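Local coordinates for protein cellulase (Soil metagenome, PDB 5I2U) that probably hydrolyses beta-1,4-glycosidic bonds of cellulose, as a halotolerant cellulase of glycoside hydrolase family 5 with a TIM-barrel fold, at residues 65-70 against 287-292; 90-95 against 127-132; 157-162 against 220-225. All blocks are in the same frame, centred on the assembly; numbering follows the deposited sequence. Where two conformers were deposited one is given.

The chain first reaches residues 65-70, in the loop after barrel strand 57-61. This half of contact 1 finds its partner only at 287-292, after the last strand, 281-286. Contacts 2 and 3 are nested inside that loop. Contact 2 opens on strand 87-93 and closes on its neighbour 124-130. Contact 3 then opens on strand 156-159 and closes on strand 217-224, so these two follow in series. Contacts 1 and 2 meet where N65 bonds to the backbone of E95. Strands 124-130 and 156-159 are neighbours in the barrel. Contact 1 joins the first and last barrel-strand loops, contact 2 adjacent strands, and contact 3 two strands with 192-194 between them, through side chains inside the barrel.

Contact 1. Residues 65-70 against 287-292; sequences NLWPRF and SDKNET. With GOL (glycerol), chain F.
W67 presents one face of its indole to S287. The S287 CB sits over the five-membered ring in a CH-pi contact, 3.6 Å from the ring centroid and 20° off the normal. L66 CB covers the opposite face from within the same loop, so the indole is sandwiched between two CB atoms. The S287 hydroxyl lies between the backbone N and the carbonyl carbon (chi1 57°). There OG bonds to S285 and S294, and of this side chain it is CB that meets the ring.

D288 slides past the pyrrole side of the indole, with OD1 3.3 Å from W67 CD1. At the benzo side, K289 CB approaches obliquely, 3.7 Å from W67 CZ2, and CD of the extended lysine chain reaches the ring edge. E291 OE2 also comes near this side, but its hydrogen bond is to S294.

The second grip is ionic. R69 runs out extended from CG to NE and meets the D288 carboxylate with the edge of its guanidinium. NH2 gives a short salt bridge of 2.5 Å to D288 OD2, almost in the guanidinium plane. It arrives on the anti side of the carboxylate, 25° out of that plane. A weaker bond runs from R69 NE to the same oxygen, 3.0 Å away. A glycerol, probably from the crystallisation liquor, bridges the pair. Its O1 accepts from R69 NE at 3.1 Å and donates to D288 OD1 at 2.7 Å. R69 NH1 is taken by the A300 carbonyl, and F70 CZ lies against one guanidinium face, so the group is fixed on several sides.

The contact ties the loops that follow the first and last barrel strands, where the eight-stranded TIM barrel of family 5 closes on itself.

Contact 2. Residues 90-95 against 127-132; sequences AAMGLE and IDFHAH
A90 to G93 pairs with I127 to H130 as two parallel strands. They are the outer parts of a beta-alpha-beta crossover whose connecting helix is 104-120. The backbone bonds alternate between the strands: D128 N to A90 O, M92 N to D128 O, H130 N to M92 O, and then L94 N to H130 O, just past the end of strand 87-93.

L94 carries the side-chain packing beyond that point. Its CB rests against A131 CB at 3.8 Å. CG stands over one face of the F129 ring, offset toward the rim, in a CH-pi contact 3.8 Å from the ring centroid. CD1 reaches F129 CZ at 3.5 Å, and CD2 lies near CD1 and CE1 of the same ring. The phenyl is held there with its CG anti to the backbone N (chi1 -167°). M92 CE approaches it obliquely. Helix 136-150 adds A139 against F129.

The face that carries A91 also holds the polar pair D128 and H130. A91 CB packs obliquely against the imidazole, 3.6 Å from H130 ND1. H130 ND1 in turn donates a nearly straight bond of 2.6 Å to D128 OD2, which also pairs with R89.

Past the strands, E95 bends at chi2 and bridges to the partner loop. E95 OE2 accepts from N133 N and, through its anti lone pair, from H132 N at 2.7 Å.

Contact 3. Residues 157-162 against 220-225; sequences IYEIWN and TMHFYA
E159 carries its CG anti to the backbone N (chi1 -174°) and then runs straight, which sends the carboxylate into the barrel interior, toward T220 and H222. H222 has CG anti to the carbonyl carbon (chi1 -67°), and its ring comes to meet E159 from the opposite direction. E159 OE2 ends 3.8 Å from H222 NE2, at the ring edge, with carboxylate and imidazole planes perpendicular. The two atoms have a common partner, S249 OG, to which both are hydrogen-bonded. N162 comes in at about a right angle to H222. Its OD1 lies in the imidazole plane, 3.1 Å from CE1, while its strongest bond is to R89 NH2. R89 also pairs with E159 OE1 through NE. H222 ND1 bonds to E163.

A water completes the joint. It lies 2.8 Å from E159 OE2 and 2.9 Å from N162 O, and it can donate to either. T220 OG1 lies close to the same water, at a short 2.5 Å that should be read with caution. T220 CG2 adds a looser approach to E159 OE2, at 3.9 Å.

All four residues are buried. They form a polar network inside the barrel near the carboxyl ends of its strands, where TIM-barrel hydrolases carry their active site. The N162-E163 sequence is consistent with the Asn-Glu pair after the fourth strand of family 5 cellulases.

Contact 1. Residues 65-70 against 287-292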
loop_
_atom_site.group_PDB
_atom_site.type_symbol
_atom_site.label_atom_id
_atom_site.label_comp_id
_atom_site.label_asym_id
_atom_site.label_seq_id
_atom_site.Cartn_x
_atom_site.Cartn_y
_atom_site.Cartn_z
ATOM N N ASN A 65 4.745 2.484 14.418
ATOM C CA ASN A 65 5.443 3.098 15.553
ATOM C C ASN A 65 4.866 4.461 16.011
ATOM O O ASN A 65 5.238 4.946 17.092
ATOM C CB ASN A 65 6.971 3.145 15.348
ATOM C CG ASN A 65 7.398 3.684 13.983
ATOM O OD1 ASN A 65 6.754 3.427 12.978
ATOM N ND2 ASN A 65 8.537 4.373 13.944
ATOM N N LEU A 66 3.942 5.035 15.221
ATOM C CA LEU A 66 3.235 6.259 15.571
ATOM C C LEU A 66 1.795 6.051 16.009
ATOM O O LEU A 66 1.333 6.702 16.941
ATOM C CB LEU A 66 3.277 7.234 14.411
ATOM C CG LEU A 66 4.664 7.666 13.970
ATOM C CD1 LEU A 66 4.560 8.820 12.998
ATOM C CD2 LEU A 66 5.532 8.056 15.161
ATOM N N TRP A 67 1.078 5.163 15.331
ATOM C CA TRP A 67 -0.329 4.898 15.633
ATOM C C TRP A 67 -0.562 3.401 15.795
ATOM O O TRP A 67 -1.394 2.824 15.089
ATOM C CB TRP A 67 -1.219 5.504 14.546
ATOM C CG TRP A 67 -0.913 6.948 14.373
ATOM C CD1 TRP A 67 -1.231 7.960 15.231
ATOM C CD2 TRP A 67 -0.156 7.539 13.324
ATOM N NE1 TRP A 67 -0.759 9.145 14.760
ATOM C CE2 TRP A 67 -0.102 8.925 13.582
ATOM C CE3 TRP A 67 0.446 7.045 12.176
ATOM C CZ2 TRP A 67 0.541 9.825 12.723
ATOM C CZ3 TRP A 67 1.079 7.942 11.314
ATOM C CH2 TRP A 67 1.136 9.311 11.608
ATOM N N PRO A 68 0.144 2.781 16.766
ATOM C CA PRO A 68 0.000 1.346 17.001
ATOM C C PRO A 68 -1.367 0.889 17.499
ATOM O O PRO A 68 -1.694 -0.283 17.325
ATOM C CB PRO A 68 1.035 1.063 18.081
ATOM C CG PRO A 68 1.108 2.344 18.851
ATOM C CD PRO A 68 1.046 3.394 17.762
ATOM N N ARG A 69 -2.161 1.771 18.098
ATOM C CA ARG A 69 -3.458 1.374 18.656
ATOM C C ARG A 69 -4.429 0.827 17.601
ATOM O O ARG A 69 -5.255 -0.044 17.898
ATOM C CB ARG A 69 -4.075 2.508 19.508
ATOM C CG ARG A 69 -4.776 3.643 18.781
ATOM C CD ARG A 69 -5.034 4.819 19.730
ATOM N NE ARG A 69 -5.841 5.882 19.108
ATOM C CZ ARG A 69 -7.177 5.960 19.116
ATOM N NH1 ARG A 69 -7.930 5.031 19.711
ATOM N NH2 ARG A 69 -7.776 6.989 18.520
ATOM N N PHE A 70 -4.292 1.279 16.357
ATOM C CA PHE A 70 -5.153 0.782 15.273
ATOM C C PHE A 70 -4.725 -0.559 14.673
ATOM O O PHE A 70 -5.445 -1.114 13.840
ATOM C CB PHE A 70 -5.265 1.841 14.167
ATOM C CG PHE A 70 -5.817 3.147 14.647
ATOM C CD1 PHE A 70 -7.137 3.233 15.078
ATOM C CD2 PHE A 70 -5.021 4.278 14.698
ATOM C CE1 PHE A 70 -7.655 4.433 15.554
ATOM C CE2 PHE A 70 -5.528 5.475 15.169
ATOM C CZ PHE A 70 -6.843 5.558 15.593
ATOM N N SER A 287 -5.291 7.021 11.040
ATOM C CA SER A 287 -4.496 7.553 12.140
ATOM C C SER A 287 -5.210 8.816 12.664
ATOM O O SER A 287 -6.156 9.293 12.032
ATOM C CB SER A 287 -3.075 7.888 11.645
ATOM O OG SER A 287 -3.067 8.817 10.549
ATOM N N ASP A 288 -4.740 9.358 13.788
ATOM C CA ASP A 288 -5.426 10.447 14.499
ATOM C C ASP A 288 -4.544 11.630 14.921
ATOM O O ASP A 288 -4.830 12.333 15.873
ATOM C CB ASP A 288 -6.210 9.891 15.701
ATOM C CG ASP A 288 -5.367 9.036 16.637
ATOM O OD1 ASP A 288 -4.160 8.854 16.395
ATOM O OD2 ASP A 288 -5.940 8.492 17.617
ATOM N N LYS A 289 -3.472 11.864 14.182
ATOM C CA LYS A 289 -2.639 13.034 14.397
ATOM C C LYS A 289 -3.441 14.262 13.945
ATOM O O LYS A 289 -4.366 14.126 13.150
ATOM C CB LYS A 289 -1.349 12.860 13.598
ATOM C CG LYS A 289 -0.324 13.985 13.678
ATOM C CD LYS A 289 0.973 13.490 13.048
ATOM C CE LYS A 289 1.992 14.594 12.809
ATOM N NZ LYS A 289 3.204 14.056 12.127
ATOM N N ASN A 290 -3.105 15.446 14.456
ATOM C CA ASN A 290 -3.695 16.696 13.949
ATOM C C ASN A 290 -3.098 17.105 12.608
ATOM O O ASN A 290 -2.404 18.131 12.494
ATOM C CB ASN A 290 -3.554 17.856 14.942
ATOM C CG ASN A 290 -4.291 19.102 14.478
ATOM O OD1 ASN A 290 -5.302 19.014 13.789
ATOM N ND2 ASN A 290 -3.772 20.265 14.837
ATOM N N GLU A 291 -3.403 16.308 11.594
ATOM C CA GLU A 291 -2.952 16.538 10.217
ATOM C C GLU A 291 -4.109 16.167 9.286
ATOM O O GLU A 291 -4.927 15.286 9.604
ATOM C CB GLU A 291 -1.702 15.692 9.899
ATOM C CG GLU A 291 -1.969 14.186 9.933
ATOM C CD GLU A 291 -0.745 13.299 9.817
ATOM O OE1 GLU A 291 0.334 13.774 9.408
ATOM O OE2 GLU A 291 -0.891 12.104 10.159
ATOM N N THR A 292 -4.169 16.841 8.144
ATOM C CA THR A 292 -5.212 16.613 7.137
ATOM C C THR A 292 -5.315 15.150 6.687
ATOM O O THR A 292 -6.422 14.627 6.563
ATOM C CB THR A 292 -4.979 17.524 5.909
ATOM O OG1 THR A 292 -4.851 18.879 6.346
ATOM C CG2 THR A 292 -6.135 17.421 4.917
HETATM C C1 GOL F . -2.025 7.967 18.933
HETATM O O1 GOL F . -3.224 7.356 18.421
HETATM C C2 GOL F . -2.293 9.461 19.123
HETATM O O2 GOL F . -1.049 10.177 19.071
HETATM C C3 GOL F . -3.082 9.716 20.418
HETATM O O3 GOL F . -2.420 9.219 21.602
#

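Contact 2. Residues 90-95 against 127-132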
loop_
_atom_site.group_PDB
_atom_site.type_symbol
_atom_site.label_atom_id
_atom_site.label_comp_id
_atom_site.label_asym_id
_atom_site.label_seq_id
_atom_site.Cartn_x
_atom_site.Cartn_y
_atom_site.Cartn_z
ATOM N N ALA A 90 -0.420 -2.574 5.959
ATOM C CA ALA A 90 0.259 -2.530 7.246
ATOM C C ALA A 90 1.598 -1.830 7.058
ATOM O O ALA A 90 2.516 -2.386 6.454
ATOM C CB ALA A 90 0.455 -3.944 7.791
ATOM N N ALA A 91 1.701 -0.613 7.585
ATOM C CA ALA A 91 2.881 0.202 7.385
ATOM C C ALA A 91 3.866 -0.015 8.527
ATOM O O ALA A 91 3.823 0.684 9.545
ATOM C CB ALA A 91 2.492 1.672 7.257
ATOM N N MET A 92 4.772 -0.973 8.335
ATOM C CA MET A 92 5.794 -1.271 9.327
ATOM C C MET A 92 6.947 -0.292 9.195
ATOM O O MET A 92 7.816 -0.443 8.346
ATOM C CB MET A 92 6.281 -2.714 9.208
ATOM C CG MET A 92 7.086 -3.153 10.421
ATOM S SD MET A 92 7.818 -4.786 10.212
ATOM C CE MET A 92 9.147 -4.422 9.067
ATOM N N GLY A 93 6.899 0.749 10.021
ATOM C CA GLY A 93 7.936 1.756 10.138
ATOM C C GLY A 93 9.337 1.246 10.324
ATOM O O GLY A 93 9.605 0.465 11.243
ATOM N N LEU A 94 10.222 1.694 9.433
ATOM C CA LEU A 94 11.664 1.470 9.555
ATOM C C LEU A 94 12.423 2.749 9.925
ATOM O O LEU A 94 13.638 2.739 9.944
ATOM C CB LEU A 94 12.214 0.863 8.250
ATOM C CG LEU A 94 12.251 -0.670 8.091
ATOM C CD1 LEU A 94 13.390 -1.364 8.826
ATOM C CD2 LEU A 94 10.893 -1.267 8.441
ATOM N N GLU A 95 11.697 3.842 10.172
ATOM C CA GLU A 95 12.262 5.146 10.512
ATOM C C GLU A 95 11.463 5.667 11.689
ATOM O O GLU A 95 10.393 5.137 11.988
ATOM C CB GLU A 95 12.152 6.175 9.351
ATOM C CG GLU A 95 12.263 5.616 7.942
ATOM C CD GLU A 95 13.652 5.142 7.547
ATOM O OE1 GLU A 95 14.545 5.019 8.403
ATOM O OE2 GLU A 95 13.861 4.922 6.337
ATOM N N ILE A 127 1.918 -6.077 3.150
ATOM C CA ILE A 127 2.935 -6.025 4.193
ATOM C C ILE A 127 3.997 -5.067 3.710
ATOM O O ILE A 127 4.780 -5.409 2.828
ATOM C CB ILE A 127 3.530 -7.421 4.508
ATOM C CG1 ILE A 127 2.427 -8.376 5.006
ATOM C CG2 ILE A 127 4.596 -7.316 5.588
ATOM C CD1 ILE A 127 2.862 -9.820 5.099
ATOM N N ASP A 128 4.010 -3.875 4.308
ATOM C CA ASP A 128 4.789 -2.744 3.820
ATOM C C ASP A 128 5.993 -2.447 4.747
ATOM O O ASP A 128 5.841 -2.103 5.915
ATOM C CB ASP A 128 3.862 -1.525 3.588
ATOM C CG ASP A 128 4.593 -0.171 3.603
ATOM O OD1 ASP A 128 5.748 -0.062 3.131
ATOM O OD2 ASP A 128 3.969 0.807 4.084
ATOM N N PHE A 129 7.182 -2.605 4.167
ATOM C CA PHE A 129 8.458 -2.326 4.779
ATOM C C PHE A 129 8.621 -0.845 4.607
ATOM O O PHE A 129 9.118 -0.371 3.585
ATOM C CB PHE A 129 9.522 -3.122 4.020
ATOM C CG PHE A 129 10.844 -3.188 4.695
ATOM C CD1 PHE A 129 11.069 -4.104 5.715
ATOM C CD2 PHE A 129 11.883 -2.355 4.279
ATOM C CE1 PHE A 129 12.306 -4.183 6.329
ATOM C CE2 PHE A 129 13.122 -2.422 4.882
ATOM C CZ PHE A 129 13.336 -3.337 5.914
ATOM N N HIS A 130 8.159 -0.111 5.616
ATOM C CA HIS A 130 7.892 1.308 5.500
ATOM C C HIS A 130 9.159 2.134 5.767
ATOM O O HIS A 130 9.326 2.758 6.826
ATOM C CB HIS A 130 6.724 1.691 6.411
ATOM C CG HIS A 130 6.033 2.958 6.012
ATOM N ND1 HIS A 130 5.000 2.991 5.098
ATOM C CD2 HIS A 130 6.204 4.229 6.428
ATOM C CE1 HIS A 130 4.574 4.230 4.960
ATOM N NE2 HIS A 130 5.292 5.004 5.755
ATOM N N ALA A 131 10.038 2.117 4.770
ATOM C CA ALA A 131 11.353 2.717 4.820
ATOM C C ALA A 131 11.460 3.837 3.803
ATOM O O ALA A 131 10.820 3.788 2.740
ATOM C CB ALA A 131 12.400 1.661 4.493
ATOM N N HIS A 132 12.272 4.835 4.141
ATOM C CA HIS A 132 12.816 5.798 3.174
ATOM C C HIS A 132 14.254 5.441 2.798
ATOM O O HIS A 132 14.610 5.460 1.616
ATOM C CB HIS A 132 12.806 7.221 3.732
ATOM C CG HIS A 132 11.437 7.798 3.913
ATOM N ND1 HIS A 132 10.545 7.943 2.870
ATOM C CD2 HIS A 132 10.824 8.307 5.008
ATOM C CE1 HIS A 132 9.433 8.498 3.323
ATOM N NE2 HIS A 132 9.576 8.730 4.615
#

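Contact 3. Residues 157-162 against 220-225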
loop_
_atom_site.group_PDB
_atom_site.type_symbol
_atom_site.label_atom_id
_atom_site.label_comp_id
_atom_site.label_asym_id
_atom_site.label_seq_id
_atom_site.Cartn_x
_atom_site.Cartn_y
_atom_site.Cartn_z
ATOM N N ILE A 157 0.180 -9.517 -0.014
ATOM C CA ILE A 157 0.997 -8.771 -0.971
ATOM C C ILE A 157 2.185 -8.182 -0.200
ATOM O O ILE A 157 2.015 -7.674 0.908
ATOM C CB ILE A 157 0.177 -7.625 -1.623
ATOM C CG1 ILE A 157 -1.027 -8.193 -2.369
ATOM C CG2 ILE A 157 1.039 -6.768 -2.557
ATOM C CD1 ILE A 157 -2.026 -7.156 -2.820
ATOM N N TYR A 158 3.372 -8.232 -0.789
ATOM C CA TYR A 158 4.587 -7.654 -0.190
ATOM C C TYR A 158 4.898 -6.316 -0.834
ATOM O O TYR A 158 4.795 -6.178 -2.063
ATOM C CB TYR A 158 5.782 -8.585 -0.417
ATOM C CG TYR A 158 5.523 -10.022 -0.019
ATOM C CD1 TYR A 158 5.465 -10.399 1.324
ATOM C CD2 TYR A 158 5.326 -11.003 -0.990
ATOM C CE1 TYR A 158 5.223 -11.723 1.689
ATOM C CE2 TYR A 158 5.093 -12.325 -0.644
ATOM C CZ TYR A 158 5.041 -12.689 0.694
ATOM O OH TYR A 158 4.801 -14.002 1.029
ATOM N N GLU A 159 5.271 -5.331 -0.019
ATOM C CA GLU A 159 5.722 -4.051 -0.537
ATOM C C GLU A 159 7.094 -3.774 0.057
ATOM O O GLU A 159 7.227 -3.427 1.225
ATOM C CB GLU A 159 4.740 -2.949 -0.206
ATOM C CG GLU A 159 5.109 -1.629 -0.862
ATOM C CD GLU A 159 4.156 -0.514 -0.526
ATOM O OE1 GLU A 159 3.143 -0.788 0.147
ATOM O OE2 GLU A 159 4.424 0.636 -0.949
ATOM N N ILE A 160 8.112 -3.915 -0.774
ATOM C CA ILE A 160 9.469 -4.135 -0.281
ATOM C C ILE A 160 10.237 -2.880 0.148
ATOM O O ILE A 160 11.230 -2.982 0.866
ATOM C CB ILE A 160 10.302 -4.998 -1.272
ATOM C CG1 ILE A 160 10.517 -4.306 -2.620
ATOM C CG2 ILE A 160 9.611 -6.333 -1.485
ATOM C CD1 ILE A 160 11.559 -4.990 -3.469
ATOM N N TRP A 161 9.782 -1.706 -0.280
ATOM C CA TRP A 161 10.440 -0.459 0.095
ATOM C C TRP A 161 9.475 0.692 -0.151
ATOM O O TRP A 161 9.325 1.154 -1.295
ATOM C CB TRP A 161 11.724 -0.279 -0.719
ATOM C CG TRP A 161 12.595 0.856 -0.301
ATOM C CD1 TRP A 161 12.297 1.861 0.581
ATOM C CD2 TRP A 161 13.908 1.124 -0.783
ATOM N NE1 TRP A 161 13.345 2.732 0.679
ATOM C CE2 TRP A 161 14.354 2.308 -0.145
ATOM C CE3 TRP A 161 14.755 0.483 -1.693
ATOM C CZ2 TRP A 161 15.623 2.858 -0.376
ATOM C CZ3 TRP A 161 16.018 1.034 -1.933
ATOM C CH2 TRP A 161 16.437 2.212 -1.276
ATOM N N ASN A 162 8.832 1.144 0.930
ATOM C CA ASN A 162 7.760 2.140 0.850
ATOM C C ASN A 162 8.049 3.290 -0.112
ATOM O O ASN A 162 7.414 3.409 -1.154
ATOM C CB ASN A 162 7.465 2.700 2.236
ATOM C CG ASN A 162 6.566 3.935 2.200
ATOM O OD1 ASN A 162 5.576 3.968 1.476
ATOM N ND2 ASN A 162 6.924 4.946 2.948
ATOM N N THR A 220 5.149 0.696 -7.604
ATOM C CA THR A 220 4.270 1.567 -6.862
ATOM C C THR A 220 4.353 2.984 -7.370
ATOM O O THR A 220 5.359 3.403 -7.971
ATOM C CB THR A 220 4.475 1.487 -5.339
ATOM O OG1 THR A 220 5.807 1.868 -5.006
ATOM C CG2 THR A 220 4.200 0.067 -4.840
ATOM N N MET A 221 3.258 3.706 -7.156
ATOM C CA MET A 221 3.215 5.145 -7.368
ATOM C C MET A 221 2.460 5.744 -6.204
ATOM O O MET A 221 1.424 5.215 -5.825
ATOM C CB MET A 221 2.534 5.476 -8.704
ATOM C CG MET A 221 2.657 6.932 -9.125
ATOM S SD MET A 221 1.343 8.011 -8.507
ATOM C CE MET A 221 -0.024 7.503 -9.548
ATOM N N HIS A 222 2.992 6.821 -5.628
ATOM C CA HIS A 222 2.330 7.556 -4.552
ATOM C C HIS A 222 2.012 8.990 -4.974
ATOM O O HIS A 222 2.872 9.697 -5.495
ATOM C CB HIS A 222 3.199 7.582 -3.298
ATOM C CG HIS A 222 3.378 6.243 -2.645
ATOM N ND1 HIS A 222 4.037 6.099 -1.449
ATOM C CD2 HIS A 222 2.985 4.998 -3.005
ATOM C CE1 HIS A 222 4.045 4.825 -1.100
ATOM N NE2 HIS A 222 3.416 4.135 -2.030
ATOM N N PHE A 223 0.769 9.412 -4.755
ATOM C CA PHE A 223 0.367 10.790 -5.038
ATOM C C PHE A 223 -0.404 11.384 -3.865
ATOM O O PHE A 223 -1.073 10.672 -3.134
ATOM C CB PHE A 223 -0.474 10.867 -6.321
ATOM C CG PHE A 223 -1.853 10.304 -6.175
ATOM C CD1 PHE A 223 -2.888 11.078 -5.652
ATOM C CD2 PHE A 223 -2.127 9.005 -6.561
ATOM C CE1 PHE A 223 -4.159 10.554 -5.500
ATOM C CE2 PHE A 223 -3.396 8.479 -6.413
ATOM C CZ PHE A 223 -4.415 9.250 -5.886
ATOM N N TYR A 224 -0.339 12.706 -3.758
ATOM C CA TYR A 224 -1.059 13.504 -2.775
ATOM C C TYR A 224 -1.666 14.633 -3.579
ATOM O O TYR A 224 -0.950 15.478 -4.130
ATOM C CB TYR A 224 -0.144 13.958 -1.644
ATOM C CG TYR A 224 0.054 12.803 -0.709
ATOM C CD1 TYR A 224 1.002 11.814 -0.987
ATOM C CD2 TYR A 224 -0.793 12.613 0.377
ATOM C CE1 TYR A 224 1.137 10.695 -0.169
ATOM C CE2 TYR A 224 -0.655 11.509 1.204
ATOM C CZ TYR A 224 0.310 10.550 0.924
ATOM O OH TYR A 224 0.445 9.459 1.736
ATOM N N ALA A 225 -2.989 14.600 -3.686
ATOM C CA ALA A 225 -3.715 15.327 -4.723
ATOM C C ALA A 225 -3.595 16.854 -4.660
ATOM O O ALA A 225 -3.725 17.520 -5.696
ATOM C CB ALA A 225 -5.177 14.903 -4.738
HETATM O O HOH W 1 6.559 1.084 -2.709
#